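Local coordinates for protein FMN Adenylyltransferase (Candida glabrata, PDB 3FWK) that transfers an adenylyl group from ATP to FMN, the step that completes FAD biosynthesis, at residues S30-T35 and F252-E257. Numbering follows the deposited sequence.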
# COMPACT_ATOMS: atom_id res chain seq x y z
N SER A 30 10.88 -17.39 -10.59
CA SER A 30 9.50 -17.22 -10.17
C SER A 30 9.21 -15.80 -9.70
O SER A 30 10.12 -15.05 -9.30
CB SER A 30 9.15 -18.19 -9.07
OG SER A 30 9.86 -17.93 -7.87
N ILE A 31 7.94 -15.46 -9.71
CA ILE A 31 7.50 -14.20 -9.10
C ILE A 31 7.81 -14.18 -7.61
O ILE A 31 8.23 -13.15 -7.08
CB ILE A 31 6.00 -13.95 -9.34
CG1 ILE A 31 5.71 -13.70 -10.82
CG2 ILE A 31 5.50 -12.77 -8.49
CD1 ILE A 31 4.24 -13.85 -11.17
N ILE A 32 7.62 -15.31 -6.90
CA ILE A 32 7.91 -15.34 -5.47
C ILE A 32 9.38 -15.03 -5.22
O ILE A 32 9.71 -14.21 -4.37
CB ILE A 32 7.47 -16.65 -4.82
CG1 ILE A 32 5.95 -16.71 -4.76
CG2 ILE A 32 8.08 -16.79 -3.44
CD1 ILE A 32 5.41 -18.10 -4.46
N ALA A 33 10.31 -15.66 -5.97
CA ALA A 33 11.72 -15.36 -5.75
C ALA A 33 12.04 -13.89 -6.05
O ALA A 33 12.80 -13.27 -5.31
CB ALA A 33 12.60 -16.28 -6.61
N GLN A 34 11.45 -13.33 -7.11
CA GLN A 34 11.66 -11.93 -7.42
C GLN A 34 11.15 -11.02 -6.27
O GLN A 34 11.77 -10.01 -5.94
CB GLN A 34 10.95 -11.60 -8.72
CG GLN A 34 11.21 -10.19 -9.24
CD GLN A 34 10.29 -9.88 -10.40
OE1 GLN A 34 9.08 -9.87 -10.25
NE2 GLN A 34 10.87 -9.65 -11.58
N THR A 35 10.03 -11.41 -5.68
CA THR A 35 9.46 -10.67 -4.54
C THR A 35 10.37 -10.78 -3.33
O THR A 35 10.57 -9.80 -2.61
CB THR A 35 8.03 -11.18 -4.24
OG1 THR A 35 7.25 -11.14 -5.42
CG2 THR A 35 7.38 -10.34 -3.14
N PHE A 252 -1.02 -16.29 -8.55
CA PHE A 252 -0.82 -16.22 -7.12
C PHE A 252 -1.56 -17.31 -6.38
O PHE A 252 -1.91 -17.16 -5.21
CB PHE A 252 -1.21 -14.83 -6.60
CG PHE A 252 -0.54 -13.73 -7.37
CD1 PHE A 252 0.85 -13.59 -7.30
CD2 PHE A 252 -1.26 -12.91 -8.26
CE1 PHE A 252 1.50 -12.61 -8.05
CE2 PHE A 252 -0.59 -11.94 -9.02
CZ PHE A 252 0.77 -11.79 -8.91
N GLU A 253 -1.78 -18.44 -7.04
CA GLU A 253 -2.48 -19.54 -6.42
C GLU A 253 -1.81 -20.03 -5.15
O GLU A 253 -2.48 -20.25 -4.13
CB GLU A 253 -2.68 -20.70 -7.41
CG GLU A 253 -3.81 -20.45 -8.41
CD GLU A 253 -3.84 -21.40 -9.61
OE1 GLU A 253 -2.92 -22.25 -9.76
OE2 GLU A 253 -4.78 -21.27 -10.42
N TRP A 254 -0.49 -20.19 -5.18
CA TRP A 254 0.20 -20.73 -4.01
C TRP A 254 0.06 -19.79 -2.83
O TRP A 254 -0.24 -20.21 -1.71
CB TRP A 254 1.67 -21.03 -4.32
CG TRP A 254 2.25 -21.85 -3.22
CD1 TRP A 254 2.32 -23.24 -3.15
CD2 TRP A 254 2.83 -21.36 -2.01
NE1 TRP A 254 2.92 -23.61 -1.98
CE2 TRP A 254 3.23 -22.49 -1.25
CE3 TRP A 254 3.03 -20.06 -1.49
CZ2 TRP A 254 3.80 -22.36 0.01
CZ3 TRP A 254 3.60 -19.93 -0.25
CH2 TRP A 254 3.98 -21.08 0.50
N GLU A 255 0.28 -18.50 -3.08
CA GLU A 255 0.23 -17.50 -2.02
C GLU A 255 -1.13 -17.47 -1.38
O GLU A 255 -1.22 -17.34 -0.14
CB GLU A 255 0.53 -16.11 -2.60
CG GLU A 255 1.95 -15.92 -3.09
CD GLU A 255 2.16 -16.22 -4.59
OE1 GLU A 255 1.57 -17.19 -5.09
OE2 GLU A 255 2.90 -15.44 -5.25
N ILE A 256 -2.18 -17.54 -2.18
CA ILE A 256 -3.55 -17.47 -1.64
C ILE A 256 -3.85 -18.75 -0.86
O ILE A 256 -4.39 -18.68 0.26
CB ILE A 256 -4.55 -17.28 -2.79
CG1 ILE A 256 -4.41 -15.86 -3.36
CG2 ILE A 256 -5.97 -17.46 -2.27
CD1 ILE A 256 -5.13 -15.66 -4.64
N GLU A 257 -3.50 -19.91 -1.42
CA GLU A 257 -3.82 -21.19 -0.78
C GLU A 257 -2.99 -21.45 0.47
O GLU A 257 -3.37 -22.28 1.30
CB GLU A 257 -3.61 -22.32 -1.81
CG GLU A 257 -4.65 -22.35 -2.92
CD GLU A 257 -4.39 -23.40 -4.00
OE1 GLU A 257 -3.27 -23.98 -4.01
OE2 GLU A 257 -5.29 -23.62 -4.83
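Ile-32 reaches toward Glu-255 from the first turn of helix 31-50, and its side chain can be followed outward as an example of how an aliphatic branch packs on a carboxylate, one oxygen of which is hydrogen-bonded elsewhere. From CB, CG1 lies beside the backbone N (chi1 -71°), hence anti to the carbonyl carbon, and runs toward the short helix 253-257. There it meets OE2 of Glu-255 at 3.3 Å, measured from CG1 of Ile-32. One bond further, CD1 of Ile-32 lies over the carboxylate face, 3.7 Å from OE2 and 4.0 Å from OE1 of Glu-255, and ends 4.3 Å from CE3 of Trp-254, which it approaches obliquely. In this enzyme, built on a Rossmann-like alpha/beta fold, the contact is peripheral: it joins the start of the chain's second helix to a single-turn helix far along the chain, with helix 202-212 bordering both. Glu-255, bent at chi2 (93°), turns its carboxylate carbon to the edge of the Phe-252 ring, in the ring plane, while OG of Ser-207 gives its buried OE2 a hydrogen-bonding partner. From the residue before Ile-32, CG2 of Ile-31 meets the same ring edge near its plane, 4.0 Å from CE1 of Phe-252, the two side chains crossing at about a right angle.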